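Local atomic coordinates of glycerol dehydrogenase (Schizosaccharomyces pombe, PDB entry 1TA9), a protein that catalyses the NAD-dependent oxidation of glycerol to dihydroxyacetone at a zinc site, a step in the assimilation of glycerol. Residues Thr236-Glu241 and Glu348-Glu353; Leu311-Ala316 and His399-Lys404. All coordinates share one frame; numbering follows the deposited sequence.

Interaction 1 of 2, residues Thr236-Glu241 and Glu348-Glu353; sequences TWVETE and EDWPLE. With K (potassium ion), chain J.
Trp237 sets CG anti to its backbone N (chi1 -179°), which projects the indole outward from helix 223-245, across its axis, toward the other indole, while Trp350 puts CG opposite its own carbonyl carbon (chi1 -71°) and points its indole back at that helix. This is helix-to-connection packing in the all-helical part of an iron-containing alcohol dehydrogenase: Asp349 ends helix 333-347 in a Schellman motif, and Pro351 is the N-cap of helix 352-364. The two indoles do not stack. CH2 of Trp350 comes up to the edge of the Trp237 ring, close to its plane, 4.4 Å from CZ3 of Trp237. Val238 fills the neighbouring position, its CG2 lying 4.3 Å from the same Trp350 CH2. The other methyl, Val238 CG1, is 3.8 Å from Glu348 OE2, where the two side chains pass at a slant. Glu348 is anchored from within its own turn, since Trp350 NE1 gives OE1 of Glu348 a weak bond of 3.3 Å, lying in the indole plane and fairly straight at 163°, which may help hold the indole's rotation. The other carboxylate oxygen, Glu348 OE2, is hydrogen-bonded by Gln344 NE2, and a water lies 2.8 Å from that Glu348 OE2. The same water is 2.7 Å from Val238 O and so bridges helix and turn. Over one face of Trp237, toward its rim, lies CG of Glu241, whose carboxylate goes on to a salt bridge with Arg261. At the start of 236-241 the helix turns to the metal site with Asp182 and Asp232: Thr236 OG1 binds the potassium ion at 3.0 Å.

Interaction 2 of 2, residues Leu311-Ala316 and His399-Lys404; sequences LAAAHA and HNMSKK. With ZN (zinc ion), chain I.
Asn400 ND2 donates to Leu311 O across 2.9 Å, an almost straight bond (166°) with the carbonyl oxygen lying in the amide plane of Asn400. The asparagine sits at the end of a short 3-10 segment, and its backbone O is hydrogen-bonded with Ser248 OG, so the residue is tied on two sides. With an alanine here, Leu311 O would probably be left without this donor, and 399-404 without its side-chain hydrogen bond to 311-316. Beside the bond, Met401 supplies the apolar half of the contact. Its CG meets Ala312 CB at 3.9 Å, and the extended run from CA through CB and CG to the sulfur (chi2 177°) carries SD to 3.6 Å from Ala313 CB. What the loop covers is the start of helix 313-322, for which Ala312 is the N-cap; small alanines let the methionine sulfur approach the backbone as well, 3.8 Å from Ala313 N. This helix carries one of the zinc ligands of this member of the iron-containing alcohol dehydrogenase family: His315 NE2 binds the zinc ion at 2.2 Å, with Asp232 and His333 as the other protein ligands. Leu311 CD2 lies over one face of the His315 ring, toward its rim, and the leucine side chain is about 4 Å from a bound glycerol. Farther along the loop, Lys404 folds back so that NZ donates to Met401 O at 2.9 Å. Lys403 NZ reaches Glu289 of a second subunit in a salt bridge, and Ser402 OG bonds to Asn247 OD1 of a third.

The four segments alternate along the chain: 236-241, 311-316, 348-353, then 399-404, so interactions 1 and 2 interlock in sequence as well as in space. All follow the parallel sheet and belong to the helical part. Their centres are 11 Å apart, and they meet at Glu239, whose OE2 is 2.5 Å from His315 ND1 and whose OE1 is 2.6 Å from Ala312 N, both probable hydrogen bonds. Glu239 is thus probably a second-shell residue that orients the zinc ligand His315. Helix 333-347 also serves both, with Gln344 touching Val238 and Ala313. Through the two contacts the metal-binding helices pack against the segments, 348-353 and 399-404, that touch neighbouring subunits.

Interaction 1 of 2, residues Thr236-Glu241 and Glu348-Glu353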
loop_
_atom_site.group_PDB
_atom_site.type_symbol
_atom_site.label_atom_id
_atom_site.label_comp_id
_atom_site.label_asym_id
_atom_site.label_seq_id
_atom_site.Cartn_x
_atom_site.Cartn_y
_atom_site.Cartn_z
ATOM N N THR B 236 15.464 -22.804 -12.489
ATOM C CA THR B 236 14.167 -23.380 -12.822
ATOM C C THR B 236 13.067 -22.360 -13.101
ATOM O O THR B 236 12.461 -22.382 -14.173
ATOM C CB THR B 236 13.673 -24.330 -11.714
ATOM O OG1 THR B 236 14.616 -25.393 -11.545
ATOM C CG2 THR B 236 12.318 -24.921 -12.083
ATOM N N TRP B 237 12.800 -21.474 -12.146
ATOM C CA TRP B 237 11.754 -20.483 -12.340
ATOM C C TRP B 237 12.081 -19.572 -13.520
ATOM O O TRP B 237 11.212 -19.278 -14.342
ATOM C CB TRP B 237 11.565 -19.637 -11.076
ATOM C CG TRP B 237 10.480 -18.608 -11.204
ATOM C CD1 TRP B 237 9.130 -18.820 -11.134
ATOM C CD2 TRP B 237 10.655 -17.209 -11.449
ATOM N NE1 TRP B 237 8.456 -17.635 -11.321
ATOM C CE2 TRP B 237 9.367 -16.631 -11.516
ATOM C CE3 TRP B 237 11.777 -16.387 -11.621
ATOM C CZ2 TRP B 237 9.171 -15.264 -11.746
ATOM C CZ3 TRP B 237 11.580 -15.023 -11.852
ATOM C CH2 TRP B 237 10.285 -14.479 -11.911
ATOM N N VAL B 238 13.332 -19.130 -13.612
ATOM C CA VAL B 238 13.729 -18.248 -14.702
ATOM C C VAL B 238 13.522 -18.892 -16.067
ATOM O O VAL B 238 12.892 -18.306 -16.947
ATOM C CB VAL B 238 15.212 -17.825 -14.588
ATOM C CG1 VAL B 238 15.634 -17.086 -15.858
ATOM C CG2 VAL B 238 15.408 -16.929 -13.363
ATOM N N GLU B 239 14.041 -20.104 -16.247
ATOM C CA GLU B 239 13.913 -20.772 -17.536
ATOM C C GLU B 239 12.483 -21.175 -17.862
ATOM O O GLU B 239 11.998 -20.901 -18.962
ATOM C CB GLU B 239 14.847 -21.989 -17.605
ATOM C CG GLU B 239 16.320 -21.613 -17.484
ATOM C CD GLU B 239 17.260 -22.778 -17.743
ATOM O OE1 GLU B 239 17.575 -23.050 -18.924
ATOM O OE2 GLU B 239 17.677 -23.425 -16.761
ATOM N N THR B 240 11.797 -21.807 -16.915
ATOM C CA THR B 240 10.419 -22.220 -17.156
ATOM C C THR B 240 9.506 -21.037 -17.469
ATOM O O THR B 240 8.657 -21.126 -18.360
ATOM C CB THR B 240 9.869 -23.036 -15.968
ATOM O OG1 THR B 240 10.348 -24.382 -16.077
ATOM C CG2 THR B 240 8.337 -23.045 -15.958
ATOM N N GLU B 241 9.667 -19.926 -16.757
ATOM C CA GLU B 241 8.835 -18.758 -17.051
ATOM C C GLU B 241 9.101 -18.302 -18.490
ATOM O O GLU B 241 8.187 -17.889 -19.196
ATOM C CB GLU B 241 9.135 -17.614 -16.077
ATOM C CG GLU B 241 8.456 -17.765 -14.723
ATOM C CD GLU B 241 6.944 -17.636 -14.818
ATOM O OE1 GLU B 241 6.236 -18.580 -14.426
ATOM O OE2 GLU B 241 6.459 -16.585 -15.286
ATOM N N GLU B 348 17.590 -11.405 -21.195
ATOM C CA GLU B 348 16.185 -11.039 -21.034
ATOM C C GLU B 348 16.023 -9.533 -20.787
ATOM O O GLU B 348 14.910 -9.021 -20.722
ATOM C CB GLU B 348 15.547 -11.830 -19.896
ATOM C CG GLU B 348 15.222 -13.279 -20.257
ATOM C CD GLU B 348 14.314 -13.929 -19.232
ATOM O OE1 GLU B 348 13.344 -13.269 -18.803
ATOM O OE2 GLU B 348 14.559 -15.092 -18.856
ATOM N N ASP B 349 17.143 -8.833 -20.647
ATOM C CA ASP B 349 17.141 -7.385 -20.451
ATOM C C ASP B 349 16.481 -6.900 -19.154
ATOM O O ASP B 349 15.761 -5.905 -19.163
ATOM C CB ASP B 349 16.460 -6.706 -21.646
ATOM C CG ASP B 349 16.902 -5.262 -21.838
ATOM O OD1 ASP B 349 16.081 -4.446 -22.308
ATOM O OD2 ASP B 349 18.070 -4.941 -21.537
ATOM N N TRP B 350 16.708 -7.597 -18.044
ATOM C CA TRP B 350 16.135 -7.153 -16.773
ATOM C C TRP B 350 16.854 -5.869 -16.374
ATOM O O TRP B 350 18.032 -5.698 -16.679
ATOM C CB TRP B 350 16.401 -8.162 -15.656
ATOM C CG TRP B 350 15.654 -9.447 -15.711
ATOM C CD1 TRP B 350 14.980 -9.971 -16.772
ATOM C CD2 TRP B 350 15.569 -10.415 -14.660
ATOM N NE1 TRP B 350 14.484 -11.213 -16.451
ATOM C CE2 TRP B 350 14.832 -11.509 -15.158
ATOM C CE3 TRP B 350 16.052 -10.465 -13.344
ATOM C CZ2 TRP B 350 14.560 -12.647 -14.385
ATOM C CZ3 TRP B 350 15.782 -11.599 -12.574
ATOM C CH2 TRP B 350 15.043 -12.671 -13.101
ATOM N N PRO B 351 16.152 -4.942 -15.702
ATOM C CA PRO B 351 16.818 -3.706 -15.286
ATOM C C PRO B 351 17.947 -4.135 -14.337
ATOM O O PRO B 351 17.856 -5.191 -13.700
ATOM C CB PRO B 351 15.709 -2.951 -14.559
ATOM C CG PRO B 351 14.482 -3.358 -15.319
ATOM C CD PRO B 351 14.697 -4.857 -15.483
ATOM N N LEU B 352 19.000 -3.333 -14.233
ATOM C CA LEU B 352 20.121 -3.697 -13.373
ATOM C C LEU B 352 19.732 -4.025 -11.926
ATOM O O LEU B 352 20.264 -4.968 -11.342
ATOM C CB LEU B 352 21.183 -2.591 -13.390
ATOM C CG LEU B 352 22.499 -2.927 -12.681
ATOM C CD1 LEU B 352 23.133 -4.166 -13.311
ATOM C CD2 LEU B 352 23.441 -1.733 -12.787
ATOM N N GLU B 353 18.808 -3.264 -11.343
ATOM C CA GLU B 353 18.398 -3.535 -9.962
ATOM C C GLU B 353 17.918 -4.974 -9.784
ATOM O O GLU B 353 18.231 -5.621 -8.787
ATOM C CB GLU B 353 17.295 -2.567 -9.519
ATOM C CG GLU B 353 17.792 -1.159 -9.223
ATOM C CD GLU B 353 18.763 -1.110 -8.047
ATOM O OE1 GLU B 353 18.349 -1.440 -6.913
ATOM O OE2 GLU B 353 19.941 -0.740 -8.256
HETATM K K K J . 17.074 -26.265 -13.114
HETATM O O HOH W 1 12.347 -15.665 -17.177
HETATM O O HOH W 2 15.882 -25.089 -15.077
#

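Interaction 2 of 2, residues Leu311-Ala316 and His399-Lys404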
loop_
_atom_site.group_PDB
_atom_site.type_symbol
_atom_site.label_atom_id
_atom_site.label_comp_id
_atom_site.label_asym_id
_atom_site.label_seq_id
_atom_site.Cartn_x
_atom_site.Cartn_y
_atom_site.Cartn_z
ATOM N N LEU B 311 13.662 -25.840 -20.271
ATOM C CA LEU B 311 14.976 -25.235 -20.134
ATOM C C LEU B 311 15.054 -24.135 -21.187
ATOM O O LEU B 311 14.342 -24.177 -22.194
ATOM C CB LEU B 311 16.082 -26.269 -20.380
ATOM C CG LEU B 311 16.140 -27.466 -19.428
ATOM C CD1 LEU B 311 17.333 -28.353 -19.782
ATOM C CD2 LEU B 311 16.252 -26.964 -17.988
ATOM N N ALA B 312 15.908 -23.149 -20.953
ATOM C CA ALA B 312 16.051 -22.054 -21.898
ATOM C C ALA B 312 17.520 -21.693 -22.111
ATOM O O ALA B 312 18.342 -22.563 -22.405
ATOM C CB ALA B 312 15.260 -20.837 -21.411
ATOM N N ALA B 313 17.853 -20.415 -21.957
ATOM C CA ALA B 313 19.227 -19.971 -22.164
ATOM C C ALA B 313 20.211 -20.428 -21.091
ATOM O O ALA B 313 21.323 -20.845 -21.410
ATOM C CB ALA B 313 19.272 -18.455 -22.288
ATOM N N ALA B 314 19.807 -20.349 -19.827
ATOM C CA ALA B 314 20.687 -20.724 -18.721
ATOM C C ALA B 314 21.426 -22.043 -18.938
ATOM O O ALA B 314 22.656 -22.084 -18.906
ATOM C CB ALA B 314 19.899 -20.780 -17.416
ATOM N N HIS B 315 20.687 -23.122 -19.160
ATOM C CA HIS B 315 21.335 -24.414 -19.362
ATOM C C HIS B 315 22.095 -24.519 -20.675
ATOM O O HIS B 315 23.115 -25.201 -20.753
ATOM C CB HIS B 315 20.318 -25.546 -19.226
ATOM C CG HIS B 315 20.106 -25.970 -17.808
ATOM N ND1 HIS B 315 19.512 -25.151 -16.872
ATOM C CD2 HIS B 315 20.497 -27.082 -17.144
ATOM C CE1 HIS B 315 19.549 -25.739 -15.689
ATOM N NE2 HIS B 315 20.143 -26.911 -15.828
ATOM N N ALA B 316 21.611 -23.838 -21.706
ATOM C CA ALA B 316 22.301 -23.856 -22.990
ATOM C C ALA B 316 23.670 -23.203 -22.785
ATOM O O ALA B 316 24.682 -23.650 -23.331
ATOM C CB ALA B 316 21.492 -23.090 -24.028
ATOM N N HIS B 399 16.626 -22.029 -27.839
ATOM C CA HIS B 399 15.693 -21.761 -28.927
ATOM C C HIS B 399 14.228 -21.759 -28.494
ATOM O O HIS B 399 13.345 -21.450 -29.294
ATOM C CB HIS B 399 15.927 -22.764 -30.054
ATOM C CG HIS B 399 17.318 -22.715 -30.604
ATOM N ND1 HIS B 399 17.826 -21.601 -31.236
ATOM C CD2 HIS B 399 18.329 -23.614 -30.556
ATOM C CE1 HIS B 399 19.090 -21.816 -31.553
ATOM N NE2 HIS B 399 19.420 -23.030 -31.151
ATOM N N ASN B 400 13.964 -22.102 -27.233
ATOM C CA ASN B 400 12.590 -22.087 -26.724
ATOM C C ASN B 400 12.175 -20.645 -26.450
ATOM O O ASN B 400 10.988 -20.338 -26.355
ATOM C CB ASN B 400 12.461 -22.901 -25.425
ATOM C CG ASN B 400 12.545 -24.398 -25.660
ATOM O OD1 ASN B 400 12.029 -24.910 -26.652
ATOM N ND2 ASN B 400 13.184 -25.111 -24.734
ATOM N N MET B 401 13.161 -19.759 -26.320
ATOM C CA MET B 401 12.888 -18.346 -26.062
ATOM C C MET B 401 12.409 -17.651 -27.332
ATOM O O MET B 401 12.915 -17.913 -28.428
ATOM C CB MET B 401 14.145 -17.646 -25.532
ATOM C CG MET B 401 14.594 -18.139 -24.167
ATOM S SD MET B 401 16.124 -17.387 -23.582
ATOM C CE MET B 401 15.561 -15.747 -23.094
ATOM N N SER B 402 11.426 -16.767 -27.191
ATOM C CA SER B 402 10.905 -16.053 -28.351
ATOM C C SER B 402 11.963 -15.077 -28.880
ATOM O O SER B 402 12.026 -14.821 -30.082
ATOM C CB SER B 402 9.610 -15.311 -27.991
ATOM O OG SER B 402 9.818 -14.370 -26.955
ATOM N N LYS B 403 12.795 -14.543 -27.985
ATOM C CA LYS B 403 13.860 -13.627 -28.388
ATOM C C LYS B 403 14.998 -14.480 -28.953
ATOM O O LYS B 403 15.373 -15.489 -28.361
ATOM C CB LYS B 403 14.363 -12.809 -27.189
ATOM C CG LYS B 403 15.322 -11.673 -27.579
ATOM C CD LYS B 403 15.809 -10.861 -26.373
ATOM C CE LYS B 403 14.671 -10.099 -25.696
ATOM N NZ LYS B 403 15.153 -9.285 -24.537
ATOM N N LYS B 404 15.543 -14.076 -30.097
ATOM C CA LYS B 404 16.612 -14.837 -30.740
ATOM C C LYS B 404 17.974 -14.162 -30.611
ATOM O O LYS B 404 18.060 -12.933 -30.525
ATOM C CB LYS B 404 16.267 -15.057 -32.213
ATOM C CG LYS B 404 14.907 -15.721 -32.428
ATOM C CD LYS B 404 14.816 -17.050 -31.682
ATOM C CE LYS B 404 13.438 -17.684 -31.813
ATOM N NZ LYS B 404 13.361 -18.959 -31.045
HETATM ZN ZN ZN I . 20.447 -28.427 -14.269
#